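Local coordinates for protein pumilio homology domain family member 4 (Saccharomyces cerevisiae, PDB 3BWT) that binds messenger RNA through its Pumilio homology domain, a curved array of eight helical Pumilio repeats, at residues N285-H296 with H323-L333. Residues are numbered along the deposited sequence; the frame is centred on the assembly and turned at random.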
ATOM      1  N   ASN A 285     -20.199   7.171  17.502  1.00 26.06           N
ATOM      2  CA  ASN A 285     -19.862   6.940  18.897  1.00 24.91           C
ATOM      3  C   ASN A 285     -18.354   6.986  19.111  1.00 24.10           C
ATOM      4  O   ASN A 285     -17.866   7.766  19.925  1.00 25.95           O
ATOM      5  CB  ASN A 285     -20.414   5.602  19.375  1.00 28.68           C
ATOM      6  CG  ASN A 285     -20.355   5.459  20.887  1.00 36.76           C
ATOM      7  OD1 ASN A 285     -21.339   5.721  21.586  1.00 35.91           O
ATOM      8  ND2 ASN A 285     -19.199   5.052  21.401  1.00 31.06           N
ATOM      9  N   TYR A 286     -17.624   6.151  18.375  1.00 24.65           N
ATOM     10  CA  TYR A 286     -16.158   6.099  18.462  1.00 27.81           C
ATOM     11  C   TYR A 286     -15.505   7.434  18.159  1.00 22.06           C
ATOM     12  O   TYR A 286     -14.514   7.797  18.780  1.00 21.24           O
ATOM     13  CB  TYR A 286     -15.586   5.066  17.493  1.00 21.68           C
ATOM     14  CG  TYR A 286     -16.019   3.667  17.780  1.00 21.61           C
ATOM     15  CD1 TYR A 286     -15.387   2.917  18.759  1.00 20.99           C
ATOM     16  CD2 TYR A 286     -17.062   3.086  17.068  1.00 22.91           C
ATOM     17  CE1 TYR A 286     -15.784   1.623  19.033  1.00 24.17           C
ATOM     18  CE2 TYR A 286     -17.466   1.787  17.331  1.00 26.02           C
ATOM     19  CZ  TYR A 286     -16.826   1.061  18.319  1.00 24.00           C
ATOM     20  OH  TYR A 286     -17.228  -0.228  18.592  1.00 26.10           O
ATOM     21  N   VAL A 287     -16.049   8.127  17.165  1.00 21.85           N
ATOM     22  CA  VAL A 287     -15.606   9.459  16.798  1.00 23.12           C
ATOM     23  C   VAL A 287     -15.838  10.425  17.951  1.00 23.21           C
ATOM     24  O   VAL A 287     -15.002  11.275  18.256  1.00 21.74           O
ATOM     25  CB  VAL A 287     -16.382   9.955  15.579  1.00 24.05           C
ATOM     26  CG1 VAL A 287     -16.008  11.400  15.244  1.00 24.70           C
ATOM     27  CG2 VAL A 287     -16.134   9.030  14.400  1.00 22.43           C
ATOM     28  N   LEU A 288     -16.991  10.284  18.589  1.00 24.03           N
ATOM     29  CA  LEU A 288     -17.321  11.088  19.750  1.00 28.47           C
ATOM     30  C   LEU A 288     -16.313  10.828  20.856  1.00 25.62           C
ATOM     31  O   LEU A 288     -15.879  11.753  21.541  1.00 26.54           O
ATOM     32  CB  LEU A 288     -18.729  10.756  20.253  1.00 25.20           C
ATOM     33  CG  LEU A 288     -19.167  11.622  21.436  1.00 24.43           C
ATOM     34  CD1 LEU A 288     -18.796  13.076  21.163  1.00 23.62           C
ATOM     35  CD2 LEU A 288     -20.656  11.473  21.724  1.00 23.10           C
ATOM     36  N   GLN A 289     -15.955   9.560  21.029  1.00 21.26           N
ATOM     37  CA  GLN A 289     -15.028   9.175  22.078  1.00 21.90           C
ATOM     38  C   GLN A 289     -13.639   9.693  21.761  1.00 25.01           C
ATOM     39  O   GLN A 289     -12.879  10.054  22.653  1.00 27.51           O
ATOM     40  CB  GLN A 289     -14.989   7.663  22.244  1.00 22.47           C
ATOM     41  CG  GLN A 289     -14.089   7.214  23.376  1.00 23.73           C
ATOM     42  CD  GLN A 289     -14.110   5.717  23.571  1.00 26.98           C
ATOM     43  OE1 GLN A 289     -14.792   4.997  22.842  1.00 31.59           O
ATOM     44  NE2 GLN A 289     -13.354   5.233  24.552  1.00 22.93           N
ATOM     45  N   THR A 290     -13.309   9.723  20.478  1.00 25.58           N
ATOM     46  CA  THR A 290     -12.051  10.304  20.055  1.00 24.95           C
ATOM     47  C   THR A 290     -12.044  11.790  20.379  1.00 25.78           C
ATOM     48  O   THR A 290     -11.047  12.313  20.870  1.00 25.81           O
ATOM     49  CB  THR A 290     -11.807  10.099  18.564  1.00 19.31           C
ATOM     50  OG1 THR A 290     -11.428   8.740  18.347  1.00 28.50           O
ATOM     51  CG2 THR A 290     -10.683  10.993  18.088  1.00 20.21           C
ATOM     52  N   ALA A 291     -13.168  12.452  20.115  1.00 22.89           N
ATOM     53  CA  ALA A 291     -13.291  13.892  20.315  1.00 27.36           C
ATOM     54  C   ALA A 291     -13.031  14.265  21.765  1.00 25.42           C
ATOM     55  O   ALA A 291     -12.296  15.207  22.052  1.00 24.26           O
ATOM     56  CB  ALA A 291     -14.665  14.366  19.890  1.00 27.58           C
ATOM     57  N   LEU A 292     -13.639  13.513  22.672  1.00 22.88           N
ATOM     58  CA  LEU A 292     -13.429  13.703  24.102  1.00 24.86           C
ATOM     59  C   LEU A 292     -11.990  13.405  24.503  1.00 25.00           C
ATOM     60  O   LEU A 292     -11.407  14.127  25.300  1.00 29.05           O
ATOM     61  CB  LEU A 292     -14.378  12.808  24.907  1.00 24.84           C
ATOM     62  CG  LEU A 292     -15.857  13.193  24.888  1.00 23.52           C
ATOM     63  CD1 LEU A 292     -16.746  11.975  25.136  1.00 27.72           C
ATOM     64  CD2 LEU A 292     -16.131  14.291  25.895  1.00 21.87           C
ATOM     65  N   ASP A 293     -11.426  12.328  23.962  1.00 26.60           N
ATOM     66  CA  ASP A 293     -10.082  11.907  24.326  1.00 22.24           C
ATOM     67  C   ASP A 293      -9.071  12.963  23.910  1.00 29.03           C
ATOM     68  O   ASP A 293      -8.265  13.415  24.726  1.00 32.48           O
ATOM     69  CB  ASP A 293      -9.748  10.557  23.687  1.00 34.60           C
ATOM     70  CG  ASP A 293      -8.311  10.110  23.963  1.00 46.96           C
ATOM     71  OD1 ASP A 293      -7.896  10.102  25.141  1.00 35.93           O
ATOM     72  OD2 ASP A 293      -7.599   9.758  22.996  1.00 53.48           O
ATOM     73  N   ILE A 294      -9.123  13.366  22.644  1.00 26.10           N
ATOM     74  CA  ILE A 294      -8.240  14.414  22.144  1.00 26.24           C
ATOM     75  C   ILE A 294      -8.423  15.713  22.928  1.00 27.66           C
ATOM     76  O   ILE A 294      -7.457  16.258  23.456  1.00 31.17           O
ATOM     77  CB  ILE A 294      -8.449  14.688  20.634  1.00 25.40           C
ATOM     78  CG1 ILE A 294      -8.050  13.467  19.811  1.00 27.73           C
ATOM     79  CG2 ILE A 294      -7.644  15.907  20.189  1.00 26.87           C
ATOM     80  CD1 ILE A 294      -6.651  12.968  20.108  1.00 25.41           C
ATOM     81  N   SER A 295      -9.660  16.196  23.010  1.00 24.77           N
ATOM     82  CA  SER A 295      -9.935  17.478  23.653  1.00 27.56           C
ATOM     83  C   SER A 295      -9.477  17.521  25.115  1.00 33.96           C
ATOM     84  O   SER A 295      -8.976  18.551  25.577  1.00 33.91           O
ATOM     85  CB  SER A 295     -11.412  17.859  23.528  1.00 24.66           C
ATOM     86  OG  SER A 295     -12.229  16.991  24.291  1.00 29.50           O
ATOM     87  N   HIS A 296      -9.635  16.410  25.834  1.00 27.66           N
ATOM     88  CA  HIS A 296      -9.130  16.315  27.203  1.00 30.66           C
ATOM     89  C   HIS A 296      -7.625  16.536  27.275  1.00 35.87           C
ATOM     90  O   HIS A 296      -7.111  17.092  28.244  1.00 37.66           O
ATOM     91  CB  HIS A 296      -9.443  14.954  27.813  1.00 34.36           C
ATOM     92  CG  HIS A 296      -8.811  14.737  29.154  1.00 43.82           C
ATOM     93  ND1 HIS A 296      -9.210  15.417  30.285  1.00 41.18           N
ATOM     94  CD2 HIS A 296      -7.810  13.912  29.545  1.00 45.10           C
ATOM     95  CE1 HIS A 296      -8.484  15.022  31.316  1.00 44.30           C
ATOM     96  NE2 HIS A 296      -7.627  14.110  30.894  1.00 55.78           N
ATOM     97  N   HIS A 323     -21.867   0.924  24.340  1.00 36.00           N
ATOM     98  CA  HIS A 323     -21.464   2.190  23.726  1.00 32.82           C
ATOM     99  C   HIS A 323     -21.703   3.385  24.651  1.00 32.00           C
ATOM    100  O   HIS A 323     -20.895   4.320  24.698  1.00 32.13           O
ATOM    101  CB  HIS A 323     -22.112   2.389  22.344  1.00 31.02           C
ATOM    102  CG  HIS A 323     -23.605   2.493  22.369  1.00 33.21           C
ATOM    103  ND1 HIS A 323     -24.420   1.451  22.761  1.00 34.99           N
ATOM    104  CD2 HIS A 323     -24.432   3.508  22.025  1.00 34.02           C
ATOM    105  CE1 HIS A 323     -25.684   1.830  22.678  1.00 34.65           C
ATOM    106  NE2 HIS A 323     -25.720   3.074  22.233  1.00 27.52           N
ATOM    107  N   GLY A 324     -22.801   3.341  25.398  1.00 27.89           N
ATOM    108  CA  GLY A 324     -23.046   4.336  26.424  1.00 28.66           C
ATOM    109  C   GLY A 324     -21.927   4.330  27.450  1.00 35.07           C
ATOM    110  O   GLY A 324     -21.357   5.381  27.766  1.00 31.16           O
ATOM    111  N   LYS A 325     -21.600   3.144  27.966  1.00 28.01           N
ATOM    112  CA  LYS A 325     -20.542   3.009  28.969  1.00 33.14           C
ATOM    113  C   LYS A 325     -19.182   3.496  28.459  1.00 36.87           C
ATOM    114  O   LYS A 325     -18.311   3.850  29.246  1.00 36.13           O
ATOM    115  CB  LYS A 325     -20.415   1.558  29.448  1.00 34.43           C
ATOM    116  CG  LYS A 325     -21.484   1.085  30.420  1.00 32.52           C
ATOM    117  CD  LYS A 325     -21.233  -0.368  30.784  1.00 37.90           C
ATOM    118  CE  LYS A 325     -22.513  -1.092  31.189  1.00 54.69           C
ATOM    119  NZ  LYS A 325     -22.436  -2.557  30.884  1.00 45.12           N
ATOM    120  N   ARG A 326     -18.999   3.496  27.143  1.00 32.84           N
ATOM    121  CA  ARG A 326     -17.733   3.897  26.557  1.00 24.55           C
ATOM    122  C   ARG A 326     -17.518   5.392  26.745  1.00 36.23           C
ATOM    123  O   ARG A 326     -16.449   5.834  27.176  1.00 43.84           O
ATOM    124  CB  ARG A 326     -17.722   3.563  25.069  1.00 30.58           C
ATOM    125  CG  ARG A 326     -16.356   3.190  24.536  1.00 30.31           C
ATOM    126  CD  ARG A 326     -16.225   3.488  23.048  1.00 30.20           C
ATOM    127  NE  ARG A 326     -17.341   2.980  22.262  1.00 28.39           N
ATOM    128  CZ  ARG A 326     -17.660   1.696  22.156  1.00 31.67           C
ATOM    129  NH1 ARG A 326     -16.952   0.780  22.804  1.00 36.58           N
ATOM    130  NH2 ARG A 326     -18.700   1.329  21.414  1.00 30.52           N
ATOM    131  N   ILE A 327     -18.547   6.166  26.414  1.00 32.33           N
ATOM    132  CA  ILE A 327     -18.496   7.616  26.517  1.00 25.86           C
ATOM    133  C   ILE A 327     -18.463   8.072  27.968  1.00 30.88           C
ATOM    134  O   ILE A 327     -17.820   9.064  28.304  1.00 40.63           O
ATOM    135  CB  ILE A 327     -19.698   8.260  25.819  1.00 23.96           C
ATOM    136  CG1 ILE A 327     -19.761   7.817  24.352  1.00 22.63           C
ATOM    137  CG2 ILE A 327     -19.620   9.768  25.926  1.00 28.44           C
ATOM    138  CD1 ILE A 327     -18.546   8.207  23.537  1.00 22.62           C
ATOM    139  N   ILE A 328     -19.170   7.345  28.822  1.00 34.71           N
ATOM    140  CA  ILE A 328     -19.166   7.618  30.251  1.00 35.24           C
ATOM    141  C   ILE A 328     -17.726   7.595  30.764  1.00 45.92           C
ATOM    142  O   ILE A 328     -17.355   8.336  31.687  1.00 32.53           O
ATOM    143  CB  ILE A 328     -20.018   6.576  31.004  1.00 33.89           C
ATOM    144  CG1 ILE A 328     -21.490   6.714  30.609  1.00 40.93           C
ATOM    145  CG2 ILE A 328     -19.865   6.729  32.502  1.00 27.59           C
ATOM    146  CD1 ILE A 328     -22.399   5.662  31.212  1.00 40.16           C
ATOM    147  N   GLY A 329     -16.916   6.745  30.141  1.00 39.88           N
ATOM    148  CA  GLY A 329     -15.534   6.570  30.538  1.00 43.46           C
ATOM    149  C   GLY A 329     -14.677   7.763  30.174  1.00 45.94           C
ATOM    150  O   GLY A 329     -13.597   7.958  30.735  1.00 44.32           O
ATOM    151  N   MET A 330     -15.160   8.571  29.238  1.00 38.71           N
ATOM    152  CA  MET A 330     -14.376   9.689  28.733  1.00 42.24           C
ATOM    153  C   MET A 330     -14.757  10.986  29.426  1.00 44.44           C
ATOM    154  O   MET A 330     -14.251  12.049  29.075  1.00 42.70           O
ATOM    155  CB  MET A 330     -14.583   9.843  27.221  1.00 37.19           C
ATOM    156  CG  MET A 330     -14.496   8.545  26.427  1.00 32.42           C
ATOM    157  SD  MET A 330     -12.894   7.726  26.576  1.00 35.19           S
ATOM    158  CE  MET A 330     -11.797   9.125  26.349  1.00 30.54           C
ATOM    159  N   LEU A 331     -15.628  10.893  30.427  1.00 46.48           N
ATOM    160  CA  LEU A 331     -16.364  12.068  30.886  1.00 49.25           C
ATOM    161  C   LEU A 331     -15.751  12.973  31.955  1.00 60.72           C
ATOM    162  O   LEU A 331     -15.931  14.192  31.896  1.00 68.29           O
ATOM    163  CB  LEU A 331     -17.790  11.696  31.279  1.00 49.69           C
ATOM    164  CG  LEU A 331     -18.754  11.936  30.123  1.00 52.07           C
ATOM    165  CD1 LEU A 331     -20.181  11.998  30.641  1.00 42.98           C
ATOM    166  CD2 LEU A 331     -18.374  13.229  29.399  1.00 39.56           C
ATOM    167  N   HIS A 332     -15.053  12.415  32.935  1.00 56.96           N
ATOM    168  CA  HIS A 332     -14.583  13.275  34.023  1.00 63.35           C
ATOM    169  C   HIS A 332     -13.063  13.377  34.125  1.00 69.44           C
ATOM    170  O   HIS A 332     -12.536  14.399  34.566  1.00 67.66           O
ATOM    171  CB  HIS A 332     -15.235  12.876  35.347  1.00 72.60           C
ATOM    172  CG  HIS A 332     -16.733  12.894  35.294  1.00 95.98           C
ATOM    173  ND1 HIS A 332     -17.464  14.063  35.332  1.00 89.57           N
ATOM    174  CD2 HIS A 332     -17.635  11.890  35.173  1.00 88.25           C
ATOM    175  CE1 HIS A 332     -18.751  13.777  35.252  1.00 89.38           C
ATOM    176  NE2 HIS A 332     -18.882  12.465  35.154  1.00 85.90           N
ATOM    177  N   LEU A 333     -12.380  12.316  33.703  1.00 64.49           N
ATOM    178  CA  LEU A 333     -10.925  12.300  33.545  1.00 63.96           C
ATOM    179  C   LEU A 333     -10.197  13.412  34.307  1.00 78.42           C
ATOM    180  O   LEU A 333      -9.030  13.266  34.679  1.00 59.73           O
ATOM    181  CB  LEU A 333     -10.574  12.367  32.057  1.00 58.27           C
ATOM    182  CG  LEU A 333     -10.670  11.060  31.267  1.00 53.64           C
ATOM    183  CD1 LEU A 333     -11.664  10.103  31.904  1.00 46.77           C
ATOM    184  CD2 LEU A 333     -11.044  11.344  29.815  1.00 47.76           C
TER
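The side chain of Ile327 is a knob in the hole made by Asn285, Leu288, Gln289 and Leu292. Its chi1 of -57° sets CG2 anti to the backbone N and turned to Leu292 CD1, 3.7 Å away, while CD1, carried on CG1, reaches into the hole, 3.8 Å from Gln289 CB. That same CD1 of Leu292 also packs on Met330 CB, so the leucine fills the hollow between Ile327 and Met330. Met330, bent twice along its chain, folds across Gln289 and brings CE to 3.7 Å from Asp293 CB; a weak hydrogen bond from Gln289 NE2 to Met330 SD is doubtful, the amide being strained in the model. At one end, the Arg326 guanidinium lies flat on the Tyr286 ring, centres 4.3 Å apart and planes 16° from parallel. At the other, Leu333 CB sits over one face of the His296 imidazole, 3.6 Å from its centroid, a CH-pi contact. At His296 an alanine would remove the ring, which is likely to leave Leu333 CB without the face it covers and Tyr303 without its edge-to-face partner. The axes of segments 285-296 and 323-328 run 9° from parallel, the second against Pumilio repeat 8. Mostly apolar interlocking, flanked by stack and CH-pi contact, is consistent with a cap ending the repeat array.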